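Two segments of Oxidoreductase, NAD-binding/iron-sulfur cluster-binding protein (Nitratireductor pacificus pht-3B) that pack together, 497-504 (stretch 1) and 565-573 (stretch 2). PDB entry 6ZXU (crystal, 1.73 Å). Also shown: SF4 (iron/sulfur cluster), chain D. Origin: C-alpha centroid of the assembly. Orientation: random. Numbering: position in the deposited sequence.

Stretch 1, residues 497-504: EVSRIGDT
Stretch 2 (565-573) YEIWKADVE

This is a buried, loop-dominated contact in which one indole, one salt bridge and a glycine pressed against the facing backbone join two segments of a single chain, covering 503 Å² summed over both sides. Register is set by two pairs: V498 CA lies 6.8 Å from I567 CA, and G502 CA lies 5.1 Å from W568 CA. Stretch 2 enters as strand 565-567, runs as loop through 568-571, and starts a helix at V572, with D571 as its N-cap.

W568 (phi/psi -88/105, chi1 -85°, m; chi2 -73°) points its CB toward stretch 1 and gives up the most area, 129 Å². Its CE3 lies 3.4 Å from S499 C and 3.4 Å from R500 N, while R500 CB sits over one ring face and V498 O at the edge. V498 (chi1 166°, t) adds apolar packing, with CG1 4.1 Å from W568 CE3.

R500 (-62/-34; t, t, m, chi4 -76°) brings NH1 to 3.5 Å from W568 NE1, which lies over one guanidinium face; both are donors, so no hydrogen bond joins them. Water 3 serves both residues instead, accepting from R500 NH2 at 2.8 Å and, weakly, from W568 NE1 at 3.3 Å. R500 CB also approaches SF4 S3 at 3.6 Å.

G502 adopts 126/-75, where a CB would jam against the preceding carbonyl; an ideal CB would also stand 3.1 Å from both A570 CB and W568 O. Without one, G502 CA makes a CA-H...O contact to W568 O at 3.1 Å. Water 1 bridges nearby, donating to G502 O at 2.7 Å and accepting from W568 N at 3.2 Å.

K569 (t, p, t, t) starts away from stretch 1, yet its end returns: NZ donates to D503 OD1 (D503 chi1 -80°, m) at 2.8 Å, a salt-bridge hydrogen bond.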

ATOM      1  N   GLU A 497      11.264  12.706   3.635  1.00 15.57           N
ATOM      2  CA  GLU A 497      11.714  14.055   3.252  1.00 14.02           C
ATOM      3  C   GLU A 497      11.141  14.418   1.877  1.00 13.03           C
ATOM      4  O   GLU A 497      10.805  13.563   1.047  1.00 11.51           O
ATOM      5  CB  GLU A 497      13.247  14.117   3.120  1.00 13.83           C
ATOM      6  CG  GLU A 497      14.049  14.326   4.383  1.00 14.15           C
ATOM      7  CD  GLU A 497      15.511  14.694   4.082  1.00 16.21           C
ATOM      8  OE1 GLU A 497      15.768  15.797   3.530  1.00 18.63           O
ATOM      9  OE2 GLU A 497      16.443  13.947   4.409  1.00 14.99           O
ATOM     10  N   VAL A 498      10.959  15.703   1.682  1.00 13.31           N
ATOM     11  CA  VAL A 498      10.691  16.305   0.371  1.00 14.89           C
ATOM     12  C   VAL A 498      11.689  15.799  -0.671  1.00 13.88           C
ATOM     13  O   VAL A 498      12.914  15.875  -0.479  1.00 13.10           O
ATOM     14  CB  VAL A 498      10.770  17.845   0.485  1.00 13.41           C
ATOM     15  CG1 VAL A 498      10.855  18.539  -0.860  1.00 16.62           C
ATOM     16  CG2 VAL A 498       9.512  18.335   1.233  1.00 15.06           C
ATOM     17  N   SER A 499      11.160  15.315  -1.819  1.00 15.21           N
ATOM     18  CA  SER A 499      11.955  14.759  -2.888  1.00 12.76           C
ATOM     19  C   SER A 499      11.695  15.522  -4.207  1.00 12.98           C
ATOM     20  O   SER A 499      10.725  16.245  -4.353  1.00 11.48           O
ATOM     21  CB  SER A 499      11.704  13.281  -3.090  1.00 12.85           C
ATOM     22  OG  SER A 499      10.510  13.074  -3.820  1.00 14.96           O
ATOM     23  N   ARG A 500      12.581  15.279  -5.170  1.00 12.71           N
ATOM     24  CA  ARG A 500      12.401  15.906  -6.495  1.00 11.90           C
ATOM     25  C   ARG A 500      11.110  15.472  -7.160  1.00 11.92           C
ATOM     26  O   ARG A 500      10.469  16.238  -7.866  1.00 13.85           O
ATOM     27  CB  ARG A 500      13.630  15.636  -7.355  1.00 12.08           C
ATOM     28  CG  ARG A 500      13.496  16.178  -8.801  1.00 13.30           C
ATOM     29  CD  ARG A 500      14.750  15.954  -9.671  1.00 10.53           C
ATOM     30  NE  ARG A 500      15.893  16.601  -9.118  1.00 11.89           N
ATOM     31  CZ  ARG A 500      16.171  17.894  -9.153  1.00 12.89           C
ATOM     32  NH1 ARG A 500      15.386  18.720  -9.865  1.00 14.27           N
ATOM     33  NH2 ARG A 500      17.260  18.319  -8.589  1.00 14.54           N
ATOM     34  N   ILE A 501      10.668  14.262  -6.963  1.00 11.81           N
ATOM     35  CA  ILE A 501       9.373  13.827  -7.534  1.00 13.79           C
ATOM     36  C   ILE A 501       8.287  14.850  -7.384  1.00 17.38           C
ATOM     37  O   ILE A 501       7.616  15.156  -8.325  1.00 15.60           O
ATOM     38  CB  ILE A 501       8.965  12.453  -6.997  1.00 12.34           C
ATOM     39  CG1 ILE A 501       9.999  11.434  -7.411  1.00 12.92           C
ATOM     40  CG2 ILE A 501       7.638  12.049  -7.516  1.00 14.71           C
ATOM     41  CD1 ILE A 501       9.776   9.955  -6.909  1.00 13.26           C
ATOM     42  N   GLY A 502       8.125  15.412  -6.203  1.00 16.16           N
ATOM     43  CA  GLY A 502       7.380  16.624  -6.065  1.00 19.82           C
ATOM     44  C   GLY A 502       6.306  16.510  -5.063  1.00 19.00           C
ATOM     45  O   GLY A 502       6.443  17.027  -3.916  1.00 21.70           O
ATOM     46  N   ASP A 503       5.245  15.825  -5.455  1.00 18.50           N
ATOM     47  CA  ASP A 503       4.087  15.610  -4.609  1.00 15.55           C
ATOM     48  C   ASP A 503       4.149  14.264  -3.937  1.00 16.71           C
ATOM     49  O   ASP A 503       3.124  13.752  -3.465  1.00 20.07           O
ATOM     50  CB  ASP A 503       2.733  15.748  -5.447  1.00 20.70           C
ATOM     51  CG  ASP A 503       2.306  17.308  -5.688  1.00 26.68           C
ATOM     52  OD1 ASP A 503       3.181  18.260  -5.500  1.00 24.05           O
ATOM     53  OD2 ASP A 503       1.062  17.567  -5.969  1.00 21.76           O
ATOM     54  N   THR A 504       5.360  13.699  -3.832  1.00 15.55           N
ATOM     55  CA  THR A 504       5.623  12.431  -3.166  1.00 16.10           C
ATOM     56  C   THR A 504       6.820  12.661  -2.225  1.00 17.22           C
ATOM     57  O   THR A 504       7.817  13.281  -2.606  1.00 14.69           O
ATOM     58  CB  THR A 504       6.005  11.322  -4.202  1.00 19.11           C
ATOM     59  OG1 THR A 504       4.981  11.092  -5.105  1.00 19.73           O
ATOM     60  CG2 THR A 504       6.289  10.004  -3.546  1.00 20.14           C
ATOM     61  N   TYR A 565       5.739  27.148   1.421  1.00 15.37           N
ATOM     62  CA  TYR A 565       6.741  26.135   1.711  1.00 14.85           C
ATOM     63  C   TYR A 565       7.635  25.878   0.514  1.00 14.56           C
ATOM     64  O   TYR A 565       7.268  26.060  -0.590  1.00 15.47           O
ATOM     65  CB  TYR A 565       6.115  24.820   2.244  1.00 14.87           C
ATOM     66  CG  TYR A 565       4.998  24.284   1.360  1.00 15.03           C
ATOM     67  CD1 TYR A 565       3.686  24.663   1.548  1.00 13.93           C
ATOM     68  CD2 TYR A 565       5.273  23.432   0.382  1.00 14.70           C
ATOM     69  CE1 TYR A 565       2.686  24.233   0.719  1.00 15.69           C
ATOM     70  CE2 TYR A 565       4.304  22.947  -0.432  1.00 14.59           C
ATOM     71  CZ  TYR A 565       3.010  23.324  -0.260  1.00 16.47           C
ATOM     72  OH  TYR A 565       2.041  22.844  -1.081  1.00 15.91           O
ATOM     73  N   GLU A 566       8.816  25.362   0.807  1.00 16.63           N
ATOM     74  CA  GLU A 566       9.844  25.047  -0.153  1.00 17.70           C
ATOM     75  C   GLU A 566       9.583  23.602  -0.692  1.00 16.75           C
ATOM     76  O   GLU A 566       9.396  22.641   0.079  1.00 14.92           O
ATOM     77  CB  GLU A 566      11.206  25.075   0.552  1.00 19.56           C
ATOM     78  CG  GLU A 566      12.400  24.637  -0.278  1.00 19.68           C
ATOM     79  CD  GLU A 566      13.733  24.632   0.515  1.00 26.34           C
ATOM     80  OE1 GLU A 566      13.753  24.735   1.796  1.00 22.27           O
ATOM     81  OE2 GLU A 566      14.771  24.442  -0.175  1.00 30.15           O
ATOM     82  N   ILE A 567       9.648  23.453  -2.002  1.00 17.01           N
ATOM     83  CA  ILE A 567       9.306  22.203  -2.642  1.00 15.84           C
ATOM     84  C   ILE A 567       9.894  22.186  -4.055  1.00 17.35           C
ATOM     85  O   ILE A 567      10.172  23.224  -4.632  1.00 14.69           O
ATOM     86  CB  ILE A 567       7.757  22.073  -2.647  1.00 18.25           C
ATOM     87  CG1 ILE A 567       7.380  20.598  -2.819  1.00 22.91           C
ATOM     88  CG2 ILE A 567       7.109  23.011  -3.639  1.00 16.20           C
ATOM     89  CD1 ILE A 567       6.019  20.241  -2.361  1.00 26.68           C
ATOM     90  N   TRP A 568      10.089  20.984  -4.601  1.00 16.86           N
ATOM     91  CA  TRP A 568      10.285  20.805  -6.042  1.00 14.95           C
ATOM     92  C   TRP A 568       8.881  20.644  -6.657  1.00 19.15           C
ATOM     93  O   TRP A 568       8.258  19.607  -6.471  1.00 25.19           O
ATOM     94  CB  TRP A 568      11.090  19.535  -6.359  1.00 15.99           C
ATOM     95  CG  TRP A 568      12.619  19.686  -6.298  1.00 15.10           C
ATOM     96  CD1 TRP A 568      13.398  20.330  -7.206  1.00 15.07           C
ATOM     97  CD2 TRP A 568      13.491  19.176  -5.309  1.00 15.13           C
ATOM     98  NE1 TRP A 568      14.696  20.284  -6.832  1.00 16.13           N
ATOM     99  CE2 TRP A 568      14.789  19.581  -5.651  1.00 15.03           C
ATOM    100  CE3 TRP A 568      13.299  18.486  -4.126  1.00 15.54           C
ATOM    101  CZ2 TRP A 568      15.921  19.233  -4.900  1.00 16.90           C
ATOM    102  CZ3 TRP A 568      14.396  18.124  -3.397  1.00 13.55           C
ATOM    103  CH2 TRP A 568      15.701  18.540  -3.755  1.00 16.18           C
ATOM    104  N   LYS A 569       8.356  21.636  -7.318  1.00 18.71           N
ATOM    105  CA  LYS A 569       6.971  21.547  -7.776  1.00 15.36           C
ATOM    106  C   LYS A 569       6.928  20.912  -9.142  1.00 15.04           C
ATOM    107  O   LYS A 569       7.508  21.411 -10.116  1.00 16.10           O
ATOM    108  CB  LYS A 569       6.247  22.931  -7.774  1.00 15.36           C
ATOM    109  CG  LYS A 569       4.723  22.764  -7.867  1.00 15.52           C
ATOM    110  CD  LYS A 569       4.212  22.280  -6.511  1.00 19.09           C
ATOM    111  CE  LYS A 569       2.964  21.530  -6.623  1.00 23.52           C
ATOM    112  NZ  LYS A 569       2.600  20.981  -5.296  1.00 20.75           N
ATOM    113  N   ALA A 570       6.331  19.730  -9.213  1.00 13.52           N
ATOM    114  CA  ALA A 570       6.050  19.063 -10.443  1.00 12.95           C
ATOM    115  C   ALA A 570       4.879  19.754 -11.125  1.00 14.75           C
ATOM    116  O   ALA A 570       4.121  20.497 -10.501  1.00 14.05           O
ATOM    117  CB  ALA A 570       5.699  17.633 -10.223  1.00 12.81           C
ATOM    118  N   ASP A 571       4.705  19.480 -12.403  1.00 14.31           N
ATOM    119  CA  ASP A 571       3.546  20.025 -13.179  1.00 14.33           C
ATOM    120  C   ASP A 571       2.355  19.088 -13.027  1.00 14.37           C
ATOM    121  O   ASP A 571       2.270  18.060 -13.677  1.00 16.61           O
ATOM    122  CB  ASP A 571       3.909  20.197 -14.640  1.00 15.52           C
ATOM    123  CG  ASP A 571       2.887  21.023 -15.407  1.00 18.12           C
ATOM    124  OD1 ASP A 571       1.661  20.811 -15.261  1.00 19.98           O
ATOM    125  OD2 ASP A 571       3.325  21.964 -16.158  1.00 19.21           O
ATOM    126  N   VAL A 572       1.447  19.449 -12.142  1.00 12.86           N
ATOM    127  CA  VAL A 572       0.378  18.586 -11.778  1.00 14.14           C
ATOM    128  C   VAL A 572      -0.664  18.462 -12.879  1.00 16.96           C
ATOM    129  O   VAL A 572      -1.390  17.467 -12.957  1.00 14.66           O
ATOM    130  CB  VAL A 572      -0.248  18.954 -10.416  1.00 13.94           C
ATOM    131  CG1 VAL A 572       0.797  18.898  -9.321  1.00 15.62           C
ATOM    132  CG2 VAL A 572      -0.904  20.322 -10.443  1.00 15.39           C
ATOM    133  N   GLU A 573      -0.762  19.478 -13.725  1.00 14.60           N
ATOM    134  CA  GLU A 573      -1.657  19.378 -14.884  1.00 15.62           C
ATOM    135  C   GLU A 573      -1.162  18.330 -15.884  1.00 16.13           C
ATOM    136  O   GLU A 573      -1.963  17.505 -16.347  1.00 17.77           O
ATOM    137  CB  GLU A 573      -1.747  20.701 -15.554  1.00 19.41           C
ATOM    138  CG  GLU A 573      -2.599  20.668 -16.817  1.00 22.96           C
ATOM    139  CD  GLU A 573      -2.645  22.062 -17.454  1.00 28.42           C
ATOM    140  OE1 GLU A 573      -2.006  23.055 -16.949  1.00 26.93           O
ATOM    141  OE2 GLU A 573      -3.342  22.183 -18.476  1.00 38.01           O
TER
HETATM  142 FE1  SF4 D 701      14.187  11.824  -8.183  1.00 12.69          FE
HETATM  143 FE2  SF4 D 701      16.817  10.914  -7.835  1.00 13.05          FE
HETATM  144 FE3  SF4 D 701      14.816   9.764  -6.426  1.00 12.96          FE
HETATM  145 FE4  SF4 D 701      15.506  12.327  -5.798  1.00 12.02          FE
HETATM  146  S1  SF4 D 701      16.764  10.433  -5.681  1.00 14.73           S
HETATM  147  S2  SF4 D 701      13.476  11.555  -6.072  1.00 14.46           S
HETATM  148  S3  SF4 D 701      15.999  13.011  -7.882  1.00 13.68           S
HETATM  149  S4  SF4 D 701      15.131   9.838  -8.654  1.00 15.42           S
HETATM  150  O   HOH W   1       8.920  18.142  -3.664  1.00 29.69           O
HETATM  151  O   HOH W   2       9.174  18.067  -9.422  1.00 13.35           O
HETATM  152  O   HOH W   3      17.859  20.901  -7.614  1.00 23.76           O